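PDB 6TEQ: galactokinase from Bifidobacterium longum subsp. infantis ATCC 15697 = JCM 1222 = DSM 20088, which probably transfers a phosphate from ATP to galactose as a GHMP-family sugar kinase, and here holds 2-deoxy-2-fluoro-galactose in its sugar pocket. Local coordinates for residues A[48-53]-A[338-343]; A[178-181]-A[186-189]; A[253-258]-A[265-270]; A[272-277]-A[282-287]. All coordinates share one frame; numbering follows the deposited sequence. Where two conformers were deposited one is given.

Contact 1: A[48-53]-A[338-343]. With GAF (2-deoxy-2-fluoro-alpha-D-galactopyranose), chain M.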
loop_
_atom_site.group_PDB
_atom_site.type_symbol
_atom_site.label_atom_id
_atom_site.label_comp_id
_atom_site.label_asym_id
_atom_site.label_seq_id
_atom_site.Cartn_x
_atom_site.Cartn_y
_atom_site.Cartn_z
ATOM N N THR A 48 -10.114 -5.811 -0.771
ATOM C CA THR A 48 -10.321 -7.191 -0.355
ATOM C C THR A 48 -9.563 -7.502 0.929
ATOM O O THR A 48 -9.943 -8.440 1.617
ATOM C CB THR A 48 -9.830 -8.142 -1.449
ATOM O OG1 THR A 48 -8.467 -7.882 -1.770
ATOM C CG2 THR A 48 -10.635 -8.037 -2.716
ATOM N N ASP A 49 -8.509 -6.764 1.256
ATOM C CA ASP A 49 -7.706 -7.117 2.445
ATOM C C ASP A 49 -8.538 -7.177 3.733
ATOM O O ASP A 49 -8.423 -8.181 4.487
ATOM C CB ASP A 49 -6.473 -6.265 2.552
ATOM C CG ASP A 49 -6.612 -4.771 2.720
ATOM O OD1 ASP A 49 -7.690 -4.262 2.442
ATOM O OD2 ASP A 49 -5.605 -4.159 3.177
ATOM N N TYR A 50 -9.317 -6.150 4.003
ATOM C CA TYR A 50 -10.080 -6.054 5.261
ATOM C C TYR A 50 -11.315 -6.955 5.168
ATOM O O TYR A 50 -12.004 -7.102 6.172
ATOM C CB TYR A 50 -10.442 -4.591 5.560
ATOM C CG TYR A 50 -11.132 -3.813 4.455
ATOM C CD1 TYR A 50 -12.487 -4.051 4.189
ATOM C CD2 TYR A 50 -10.441 -2.852 3.713
ATOM C CE1 TYR A 50 -13.146 -3.376 3.164
ATOM C CE2 TYR A 50 -11.094 -2.115 2.729
ATOM C CZ TYR A 50 -12.444 -2.392 2.452
ATOM O OH TYR A 50 -13.074 -1.663 1.490
ATOM N N ASN A 51 -11.542 -7.596 4.009
ATOM C CA ASN A 51 -12.586 -8.648 3.827
ATOM C C ASN A 51 -11.980 -10.066 3.872
ATOM O O ASN A 51 -12.668 -10.999 3.430
ATOM C CB ASN A 51 -13.307 -8.393 2.510
ATOM C CG ASN A 51 -14.189 -7.167 2.567
ATOM O OD1 ASN A 51 -15.010 -7.081 3.474
ATOM N ND2 ASN A 51 -13.977 -6.218 1.637
ATOM N N ALA A 52 -10.734 -10.224 4.317
ATOM C CA ALA A 52 -10.033 -11.526 4.437
ATOM C C ALA A 52 -9.813 -12.119 3.025
ATOM O O ALA A 52 -9.790 -13.351 2.856
ATOM C CB ALA A 52 -10.813 -12.493 5.332
ATOM N N GLY A 53 -9.665 -11.263 2.010
ATOM C CA GLY A 53 -9.554 -11.710 0.630
ATOM C C GLY A 53 -8.125 -11.930 0.209
ATOM O O GLY A 53 -7.246 -12.146 1.034
ATOM N N ALA A 338 -17.773 1.262 -10.768
ATOM C CA ALA A 338 -19.245 1.123 -10.818
ATOM C C ALA A 338 -19.823 0.517 -9.552
ATOM O O ALA A 338 -20.914 0.953 -9.123
ATOM C CB ALA A 338 -19.696 0.275 -11.952
ATOM N N ASP A 339 -19.215 -0.533 -9.048
ATOM C CA ASP A 339 -19.775 -1.274 -7.892
ATOM C C ASP A 339 -19.219 -0.694 -6.594
ATOM O O ASP A 339 -19.944 -0.653 -5.642
ATOM C CB ASP A 339 -19.561 -2.771 -8.031
ATOM C CG ASP A 339 -20.623 -3.403 -8.932
ATOM O OD1 ASP A 339 -21.756 -2.800 -9.088
ATOM O OD2 ASP A 339 -20.381 -4.505 -9.431
ATOM N N TYR A 340 -17.901 -0.530 -6.497
ATOM C CA TYR A 340 -17.315 -0.029 -5.235
ATOM C C TYR A 340 -17.325 1.493 -5.121
ATOM O O TYR A 340 -17.323 2.018 -3.950
ATOM C CB TYR A 340 -15.947 -0.607 -4.970
ATOM C CG TYR A 340 -15.741 -1.093 -3.570
ATOM C CD1 TYR A 340 -16.524 -2.151 -3.069
ATOM C CD2 TYR A 340 -14.825 -0.492 -2.699
ATOM C CE1 TYR A 340 -16.400 -2.587 -1.789
ATOM C CE2 TYR A 340 -14.690 -0.961 -1.393
ATOM C CZ TYR A 340 -15.450 -2.034 -0.951
ATOM O OH TYR A 340 -15.332 -2.485 0.331
ATOM N N GLU A 341 -17.490 2.195 -6.240
ATOM C CA GLU A 341 -17.700 3.680 -6.247
ATOM C C GLU A 341 -16.547 4.337 -5.478
ATOM O O GLU A 341 -16.791 5.196 -4.613
ATOM C CB GLU A 341 -19.087 4.042 -5.750
ATOM C CG GLU A 341 -20.169 3.547 -6.674
ATOM C CD GLU A 341 -21.497 4.084 -6.186
ATOM O OE1 GLU A 341 -22.086 3.450 -5.256
ATOM O OE2 GLU A 341 -21.846 5.222 -6.598
ATOM N N VAL A 342 -15.297 3.960 -5.822
ATOM C CA VAL A 342 -14.109 4.593 -5.177
ATOM C C VAL A 342 -13.228 5.297 -6.206
ATOM O O VAL A 342 -12.107 5.612 -5.891
ATOM C CB VAL A 342 -13.297 3.610 -4.309
ATOM C CG1 VAL A 342 -14.137 3.030 -3.197
ATOM C CG2 VAL A 342 -12.664 2.515 -5.175
ATOM N N THR A 343 -13.713 5.523 -7.413
ATOM C CA THR A 343 -12.932 6.268 -8.404
ATOM C C THR A 343 -13.421 7.717 -8.455
ATOM O O THR A 343 -14.448 8.087 -7.838
ATOM C CB THR A 343 -12.978 5.595 -9.774
ATOM O OG1 THR A 343 -14.276 5.741 -10.353
ATOM C CG2 THR A 343 -12.517 4.145 -9.724
HETATM C C1 GAF M . -5.813 1.431 1.237
HETATM C C2 GAF M . -5.552 0.625 2.492
HETATM F F2 GAF M . -4.517 1.186 3.163
HETATM C C3 GAF M . -5.239 -0.823 2.181
HETATM O O3 GAF M . -5.273 -1.567 3.359
HETATM C C4 GAF M . -6.301 -1.434 1.219
HETATM O O4 GAF M . -7.571 -1.623 1.829
HETATM C C5 GAF M . -6.427 -0.552 0.024
HETATM O O5 GAF M . -6.779 0.750 0.423
HETATM C C6 GAF M . -7.454 -1.036 -0.979
HETATM O O6 GAF M . -7.096 -2.308 -1.519
HETATM O O1 GAF M . -4.540 1.522 0.626
#
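Tyr50 and Tyr340 meet edge on, neither ring laying a face against the other segment. Tyr50 OH sits in the plane of the Tyr340 ring at its hydroxyl edge, while Tyr340 OH and O4 of the sugar lie at the edge of the Tyr50 ring, near its plane. The side chains come from opposite directions and join through one hydrogen bond, Tyr50 OH to Tyr340 OH at 2.7 Å. His47 ND1, from the same loop and a sugar-binding residue itself, also bonds to Tyr50 OH and so fixes the hydroxyl that Tyr340 meets. The amide of Asn51 stands perpendicular to the Tyr340 ring, and its ND2 bonds to His47 O.

Asp49 faces the ligand. With CG tucked between the backbone N and carbonyl carbon (chi1 62°), its carboxylate reaches two sugar hydroxyls: OD2 lies 2.6 Å from GAF O3 and OD1 lies 2.7 Å from GAF O4. OD2 also accepts from Leu190 N. Putting an alanine at Asp49 would probably leave O3 and O4 without their carboxylate partner and Leu190 N without its acceptor. Residues 48-53 lie in the galactose-binding signature of GHMP galactokinases, and the tyrosine pair joins them to the C-terminal GHMP region.

Contact 2: A[178-181]-A[186-189]. With GAF (2-deoxy-2-fluoro-alpha-D-galactopyranose), chain M.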
loop_
_atom_site.group_PDB
_atom_site.type_symbol
_atom_site.label_atom_id
_atom_site.label_comp_id
_atom_site.label_asym_id
_atom_site.label_seq_id
_atom_site.Cartn_x
_atom_site.Cartn_y
_atom_site.Cartn_z
ATOM N N SER A 178 -0.352 1.193 14.729
ATOM C CA SER A 178 0.019 2.600 14.792
ATOM C C SER A 178 -0.943 3.436 13.934
ATOM O O SER A 178 -1.504 4.454 14.372
ATOM C CB SER A 178 1.440 2.835 14.347
ATOM O OG SER A 178 1.648 4.208 14.385
ATOM N N GLU A 179 -1.080 3.042 12.695
ATOM C CA GLU A 179 -1.865 3.829 11.737
ATOM C C GLU A 179 -3.303 3.856 12.246
ATOM O O GLU A 179 -3.819 4.952 12.453
ATOM C CB GLU A 179 -1.742 3.237 10.334
ATOM C CG GLU A 179 -2.465 4.076 9.308
ATOM C CD GLU A 179 -2.032 3.828 7.881
ATOM O OE1 GLU A 179 -1.092 3.046 7.706
ATOM O OE2 GLU A 179 -2.691 4.379 6.980
ATOM N N ASN A 180 -3.899 2.686 12.485
ATOM C CA ASN A 180 -5.326 2.603 12.865
ATOM C C ASN A 180 -5.619 3.328 14.189
ATOM O O ASN A 180 -6.602 4.118 14.244
ATOM C CB ASN A 180 -5.798 1.177 12.992
ATOM C CG ASN A 180 -6.161 0.571 11.662
ATOM O OD1 ASN A 180 -7.030 1.038 10.948
ATOM N ND2 ASN A 180 -5.617 -0.576 11.410
ATOM N N GLU A 181 -4.812 3.085 15.208
ATOM C CA GLU A 181 -5.160 3.430 16.595
ATOM C C GLU A 181 -4.430 4.694 17.018
ATOM O O GLU A 181 -5.039 5.412 17.798
ATOM C CB GLU A 181 -4.875 2.288 17.559
ATOM C CG GLU A 181 -5.636 1.019 17.268
ATOM C CD GLU A 181 -5.604 -0.022 18.375
ATOM O OE1 GLU A 181 -5.429 0.339 19.541
ATOM O OE2 GLU A 181 -5.847 -1.186 18.074
ATOM N N SER A 186 -7.778 4.637 9.135
ATOM C CA SER A 186 -8.296 3.275 8.897
ATOM C C SER A 186 -7.476 2.610 7.793
ATOM O O SER A 186 -7.311 3.223 6.695
ATOM C CB SER A 186 -9.720 3.352 8.512
ATOM O OG SER A 186 -10.238 2.064 8.395
ATOM N N THR A 187 -6.960 1.425 8.050
ATOM C CA THR A 187 -6.083 0.685 7.109
ATOM C C THR A 187 -6.223 -0.831 7.326
ATOM O O THR A 187 -6.395 -1.330 8.489
ATOM C CB THR A 187 -4.617 1.107 7.220
ATOM O OG1 THR A 187 -3.849 0.420 6.230
ATOM C CG2 THR A 187 -4.082 0.803 8.595
ATOM N N GLY A 188 -6.282 -1.546 6.207
ATOM C CA GLY A 188 -6.148 -2.991 6.238
ATOM C C GLY A 188 -4.649 -3.225 6.272
ATOM O O GLY A 188 -3.910 -2.341 6.671
ATOM N N GLY A 189 -4.246 -4.419 5.993
ATOM C CA GLY A 189 -2.838 -4.754 6.088
ATOM C C GLY A 189 -2.131 -4.926 4.808
ATOM O O GLY A 189 -0.972 -5.377 4.854
HETATM C C1 GAF M . -5.813 1.431 1.237
HETATM C C2 GAF M . -5.552 0.625 2.492
HETATM F F2 GAF M . -4.517 1.186 3.163
HETATM C C3 GAF M . -5.239 -0.823 2.181
HETATM O O3 GAF M . -5.273 -1.567 3.359
HETATM C C4 GAF M . -6.301 -1.434 1.219
HETATM O O4 GAF M . -7.571 -1.623 1.829
HETATM C C5 GAF M . -6.427 -0.552 0.024
HETATM O O5 GAF M . -6.779 0.750 0.423
HETATM C C6 GAF M . -7.454 -1.036 -0.979
HETATM O O6 GAF M . -7.096 -2.308 -1.519
HETATM O O1 GAF M . -4.540 1.522 0.626
#
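Asn180 turns its CG opposite the carbonyl carbon and beside the backbone N (chi1 -82°), which swings the amide off the helix toward Thr187. Thr187 in turn sets OG1 trans to its own N (chi1 -176°), pointing the hydroxyl toward the sugar and CG2 back toward the helix.

The amide then grips one residue at both backbone ends. OD1 accepts from Thr187 N at 2.9 Å, with the donor tilted out of the carbonyl plane, and ND2 gives its hydrogen to Thr187 O at 3.1 Å, the acceptor lying close to the amide plane. Both bonds bend only moderately. Thr187 CG2 comes within 3.5 Å of Asn180 ND2. A leucine in place of Asn180 would probably leave Thr187 N and O without these mates, and the loop less firmly held beside the sugar.

Glu179 crosses Thr187 at about a right angle, its CG near Thr187 CG2; it is a magnesium ligand in another structure of this protein. Thr187 OG1 donates to Gly188 O at 2.8 Å and is 3.2 Å from the fluorine GAF F2. A side chain on Gly188 would crowd GAF O3. Asn180 thus appears to act from the second shell: by satisfying Thr187 N and O it probably steadies the peptide whose nitrogen, Gly188 N, makes a weak bond to that same sugar oxygen.

Contact 3: A[253-258]-A[265-270]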
loop_
_atom_site.group_PDB
_atom_site.type_symbol
_atom_site.label_atom_id
_atom_site.label_comp_id
_atom_site.label_asym_id
_atom_site.label_seq_id
_atom_site.Cartn_x
_atom_site.Cartn_y
_atom_site.Cartn_z
ATOM N N ALA A 253 -17.335 -0.327 6.757
ATOM C CA ALA A 253 -18.537 -0.519 7.573
ATOM C C ALA A 253 -19.584 -1.294 6.775
ATOM O O ALA A 253 -20.201 -2.201 7.308
ATOM C CB ALA A 253 -19.111 0.790 8.013
ATOM N N THR A 254 -19.693 -0.952 5.510
ATOM C CA THR A 254 -20.672 -1.553 4.598
ATOM C C THR A 254 -20.374 -3.031 4.424
ATOM O O THR A 254 -21.291 -3.865 4.577
ATOM C CB THR A 254 -20.779 -0.797 3.275
ATOM O OG1 THR A 254 -21.223 0.541 3.531
ATOM C CG2 THR A 254 -21.785 -1.533 2.377
ATOM N N CYS A 255 -19.090 -3.379 4.264
ATOM C CA CYS A 255 -18.731 -4.800 4.120
ATOM C C CYS A 255 -19.015 -5.542 5.431
ATOM O O CYS A 255 -19.492 -6.697 5.352
ATOM C CB CYS A 255 -17.278 -4.981 3.743
ATOM S SG CYS A 255 -16.977 -4.387 2.061
ATOM N N GLU A 256 -18.628 -4.960 6.580
ATOM C CA GLU A 256 -18.854 -5.655 7.858
ATOM C C GLU A 256 -20.346 -5.919 8.052
ATOM O O GLU A 256 -20.709 -7.012 8.601
ATOM C CB GLU A 256 -18.216 -4.773 8.983
ATOM C CG GLU A 256 -16.686 -4.694 8.953
ATOM C CD GLU A 256 -16.101 -3.627 9.874
ATOM O OE1 GLU A 256 -16.871 -2.997 10.656
ATOM O OE2 GLU A 256 -14.862 -3.414 9.847
ATOM N N GLU A 257 -21.226 -4.980 7.734
ATOM C CA GLU A 257 -22.675 -5.203 7.938
ATOM C C GLU A 257 -23.065 -6.337 6.976
ATOM O O GLU A 257 -23.656 -7.326 7.384
ATOM C CB GLU A 257 -23.467 -3.923 7.670
ATOM C CG GLU A 257 -24.972 -4.149 7.681
ATOM C CD GLU A 257 -25.574 -4.324 9.069
ATOM O OE1 GLU A 257 -24.797 -4.553 10.029
ATOM O OE2 GLU A 257 -26.814 -4.173 9.207
ATOM N N ALA A 258 -22.647 -6.238 5.723
ATOM C CA ALA A 258 -22.989 -7.290 4.754
ATOM C C ALA A 258 -22.696 -8.662 5.368
ATOM O O ALA A 258 -23.540 -9.585 5.311
ATOM C CB ALA A 258 -22.206 -7.075 3.488
ATOM N N ALA A 265 -18.309 -14.705 8.970
ATOM C CA ALA A 265 -17.291 -13.913 9.722
ATOM C C ALA A 265 -16.690 -12.833 8.807
ATOM O O ALA A 265 -16.289 -11.749 9.332
ATOM C CB ALA A 265 -16.188 -14.794 10.189
ATOM N N ASN A 266 -16.639 -13.126 7.501
ATOM C CA ASN A 266 -16.077 -12.167 6.526
ATOM C C ASN A 266 -16.553 -12.511 5.109
ATOM O O ASN A 266 -16.978 -13.651 4.855
ATOM C CB ASN A 266 -14.552 -12.070 6.608
ATOM C CG ASN A 266 -13.867 -13.420 6.540
ATOM O OD1 ASN A 266 -13.972 -14.051 5.502
ATOM N ND2 ASN A 266 -13.202 -13.873 7.607
ATOM N N LEU A 267 -16.379 -11.573 4.161
ATOM C CA LEU A 267 -16.908 -11.805 2.818
ATOM C C LEU A 267 -16.099 -12.842 2.064
ATOM O O LEU A 267 -16.544 -13.292 1.030
ATOM C CB LEU A 267 -17.034 -10.489 2.067
ATOM C CG LEU A 267 -18.153 -9.571 2.614
ATOM C CD1 LEU A 267 -18.137 -8.210 1.945
ATOM C CD2 LEU A 267 -19.540 -10.179 2.512
ATOM N N ARG A 268 -14.890 -13.133 2.504
ATOM C CA ARG A 268 -14.133 -14.229 1.875
ATOM C C ARG A 268 -14.882 -15.543 2.022
ATOM O O ARG A 268 -14.817 -16.341 1.074
ATOM C CB ARG A 268 -12.758 -14.305 2.461
ATOM C CG ARG A 268 -11.946 -15.487 2.004
ATOM C CD ARG A 268 -11.509 -15.437 0.534
ATOM N NE ARG A 268 -10.529 -16.487 0.270
ATOM C CZ ARG A 268 -9.237 -16.416 0.532
ATOM N NH1 ARG A 268 -8.749 -15.375 1.176
ATOM N NH2 ARG A 268 -8.458 -17.453 0.273
ATOM N N VAL A 269 -15.512 -15.797 3.167
ATOM C CA VAL A 269 -16.396 -16.993 3.288
ATOM C C VAL A 269 -17.428 -17.018 2.131
ATOM O O VAL A 269 -17.578 -18.019 1.456
ATOM C CB VAL A 269 -17.107 -16.992 4.641
ATOM C CG1 VAL A 269 -18.029 -18.223 4.712
ATOM C CG2 VAL A 269 -16.175 -16.867 5.814
ATOM N N THR A 270 -18.151 -15.935 1.954
ATOM C CA THR A 270 -19.175 -15.777 0.899
ATOM C C THR A 270 -18.491 -16.045 -0.471
ATOM O O THR A 270 -18.999 -16.789 -1.324
ATOM C CB THR A 270 -19.750 -14.368 0.999
ATOM O OG1 THR A 270 -20.211 -14.128 2.336
ATOM C CG2 THR A 270 -20.778 -14.148 -0.085
#
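Leu267 does the packing for its segment, driving its two methyls against Cys255 and Ala258 on the preceding helix. CD1 lies 3.8 Å from Cys255 CB and 4.0 Å from Cys255 SG, the tighter of the two meetings; CD2 rests more loosely, 4.2 Å from Ala258 CB. CG points away from the carbonyl carbon and lies beside the backbone N (chi1 -70°), so that the fork opens toward helix 247-262. All three residues are buried, and Ala258 also touches Met296 and Val300 of helix 294-318, while Cys255 reaches Asn51 and Tyr340 near the sugar pocket.

The two segments belong to consecutive helices, 247-262 and 267-276, in the helical part of the chain between strand 230-236 and strand 361-365. The turn into the second helix is marked by an N-cap: Asn266 OD1 takes the hydrogen of Val269 N at 3.3 Å, with an N-H...O angle of 150°. Arg268, buried, is turned from this interface; it pairs with Asp207 and, one helical turn on, Asp272, and bonds to Ala52 O.

The outer side is quite different. Glu256 turns away from the second helix, and it, Ala265 and Val269 are exposed to solvent.

Contact 4: A[272-277]-A[282-287]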
loop_
_atom_site.group_PDB
_atom_site.type_symbol
_atom_site.label_atom_id
_atom_site.label_comp_id
_atom_site.label_asym_id
_atom_site.label_seq_id
_atom_site.Cartn_x
_atom_site.Cartn_y
_atom_site.Cartn_z
ATOM N N ASP A 272 -15.741 -17.475 -1.392
ATOM C CA ASP A 272 -15.246 -18.841 -1.651
ATOM C C ASP A 272 -16.448 -19.770 -1.950
ATOM O O ASP A 272 -16.261 -20.703 -2.744
ATOM C CB ASP A 272 -14.374 -19.339 -0.511
ATOM C CG ASP A 272 -12.999 -18.677 -0.426
ATOM O OD1 ASP A 272 -12.612 -17.949 -1.345
ATOM O OD2 ASP A 272 -12.334 -18.936 0.607
ATOM N N GLY A 273 -17.579 -19.638 -1.222
ATOM C CA GLY A 273 -18.737 -20.511 -1.520
ATOM C C GLY A 273 -19.266 -20.253 -2.895
ATOM O O GLY A 273 -19.540 -21.231 -3.621
ATOM N N ILE A 274 -19.287 -18.979 -3.319
ATOM C CA ILE A 274 -19.684 -18.658 -4.729
ATOM C C ILE A 274 -18.705 -19.301 -5.727
ATOM O O ILE A 274 -19.128 -19.938 -6.753
ATOM C CB ILE A 274 -19.817 -17.146 -4.907
ATOM C CG1 ILE A 274 -20.999 -16.595 -4.066
ATOM C CG2 ILE A 274 -20.004 -16.799 -6.345
ATOM C CD1 ILE A 274 -21.028 -15.072 -3.882
ATOM N N SER A 275 -17.400 -19.091 -5.483
ATOM C CA SER A 275 -16.320 -19.525 -6.414
ATOM C C SER A 275 -16.392 -21.044 -6.645
ATOM O O SER A 275 -16.180 -21.492 -7.803
ATOM C CB SER A 275 -14.973 -19.125 -5.869
ATOM O OG SER A 275 -13.928 -19.735 -6.619
ATOM N N LYS A 276 -16.706 -21.800 -5.598
ATOM C CA LYS A 276 -16.746 -23.289 -5.621
ATOM C C LYS A 276 -18.005 -23.790 -6.320
ATOM O O LYS A 276 -17.991 -24.979 -6.756
ATOM C CB LYS A 276 -16.592 -23.787 -4.166
ATOM C CG LYS A 276 -16.788 -25.267 -3.875
ATOM C CD LYS A 276 -16.495 -25.531 -2.386
ATOM C CE LYS A 276 -16.115 -26.959 -2.041
ATOM N NZ LYS A 276 -17.275 -27.732 -1.559
ATOM N N ALA A 277 -19.056 -22.963 -6.393
ATOM C CA ALA A 277 -20.340 -23.375 -6.992
ATOM C C ALA A 277 -20.154 -23.703 -8.465
ATOM O O ALA A 277 -19.400 -22.968 -9.167
ATOM C CB ALA A 277 -21.422 -22.326 -6.855
ATOM N N GLN A 282 -25.593 -18.025 -10.313
ATOM C CA GLN A 282 -26.743 -18.325 -9.435
ATOM C C GLN A 282 -26.275 -18.145 -7.976
ATOM O O GLN A 282 -27.042 -17.608 -7.182
ATOM C CB GLN A 282 -27.300 -19.695 -9.648
ATOM C CG GLN A 282 -28.522 -19.964 -8.801
ATOM C CD GLN A 282 -29.702 -19.095 -9.123
ATOM O OE1 GLN A 282 -29.800 -18.534 -10.201
ATOM N NE2 GLN A 282 -30.635 -19.027 -8.193
ATOM N N ALA A 283 -25.059 -18.556 -7.615
ATOM C CA ALA A 283 -24.581 -18.442 -6.202
ATOM C C ALA A 283 -24.498 -16.964 -5.827
ATOM O O ALA A 283 -24.941 -16.551 -4.749
ATOM C CB ALA A 283 -23.277 -19.152 -6.003
ATOM N N LEU A 284 -24.051 -16.133 -6.751
ATOM C CA LEU A 284 -23.953 -14.682 -6.500
ATOM C C LEU A 284 -25.396 -14.152 -6.328
ATOM O O LEU A 284 -25.644 -13.385 -5.435
ATOM C CB LEU A 284 -23.174 -14.000 -7.606
ATOM C CG LEU A 284 -23.092 -12.474 -7.493
ATOM C CD1 LEU A 284 -22.416 -12.055 -6.222
ATOM C CD2 LEU A 284 -22.475 -11.828 -8.719
ATOM N N LYS A 285 -26.278 -14.464 -7.273
ATOM C CA LYS A 285 -27.664 -13.972 -7.220
ATOM C C LYS A 285 -28.283 -14.272 -5.844
ATOM O O LYS A 285 -28.918 -13.421 -5.286
ATOM C CB LYS A 285 -28.450 -14.585 -8.383
ATOM C CG LYS A 285 -29.962 -14.402 -8.343
ATOM C CD LYS A 285 -30.353 -12.977 -8.340
ATOM C CE LYS A 285 -31.839 -12.896 -8.542
ATOM N NZ LYS A 285 -32.425 -11.620 -8.107
ATOM N N GLU A 286 -28.088 -15.470 -5.341
ATOM C CA GLU A 286 -28.745 -15.883 -4.082
ATOM C C GLU A 286 -28.124 -15.066 -2.957
ATOM O O GLU A 286 -28.838 -14.766 -1.976
ATOM C CB GLU A 286 -28.670 -17.377 -3.868
ATOM C CG GLU A 286 -29.531 -18.139 -4.878
ATOM C CD GLU A 286 -29.382 -19.644 -4.815
ATOM O OE1 GLU A 286 -28.542 -20.112 -4.036
ATOM O OE2 GLU A 286 -30.052 -20.317 -5.596
ATOM N N THR A 287 -26.834 -14.765 -3.049
ATOM C CA THR A 287 -26.183 -13.956 -2.014
ATOM C C THR A 287 -26.730 -12.549 -2.081
ATOM O O THR A 287 -27.122 -12.036 -1.062
ATOM C CB THR A 287 -24.671 -13.927 -2.211
ATOM O OG1 THR A 287 -24.191 -15.273 -2.195
ATOM C CG2 THR A 287 -24.016 -13.025 -1.203
#
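Ile274 is the centre of a helical hairpin: helix 272-276 and helix 282-287 run roughly antiparallel, 148° between their directions, with their axes 8.9 Å apart at closest approach. A short link returns the chain, and the CA atoms of Ile274 and Ala283 come nearest to each other.

Start at Ile274 CB, which faces Ala283 CB at 4.1 Å. The branches part from there. CG2 stays by that same methyl, and near Leu284 N, while CG1, lying beside the backbone N (chi1 -66°), runs out between Ala283 CB and Thr287 OG1, about equally far from each. At the tip, CD1 continues the chain in an extended line and comes closest to Thr287, at 3.6 Å from its OG1. It also meets Leu284 CA at 3.9 Å and Leu284 CD1 at 4.1 Å. The isoleucine therefore lies across one side of helix 282-287, touching Ala283, Leu284 and Thr287, while helix 294-318 supplies Val304 against Ile274.

Nearer the turn, Ala277 CB packs on Ala283 CB at 3.8 Å, so two small methyls meet toward the turn of the hairpin. The far helix is braced on its own outer side: Gln282 NE2 bonds to Glu286 OE2, almost straight at 173°, on the anti side of the carboxylate, though tilted out of its plane. Against Ile274 the hydroxyl of Thr287 is not idle, since Thr287 OG1 donates to Ala283 O at 3.0 Å, from the face of that carbonyl opposite to the one used by Thr287 N.

Contacts 1 and 2 line the sugar, their centres about 16 Å apart; from contact 1 the line runs outward through contact 3, about 11 Å away between centres, to contact 4 at the surface. Contact 1 closes the longest loop, and the other three follow one another within it along the chain. Asp49 OD2 lies 3.1 Å from Gly189 N, where contacts 1 and 2 touch. Contacts 3 and 4 share helix 267-276, and Thr270 CG2 packs on Thr287 CG2 between them. The sugar site thus draws on loops far apart in sequence, 48-53 and 186-189, and helices 247-262 and 267-276 probably join it to the outer helical hairpin.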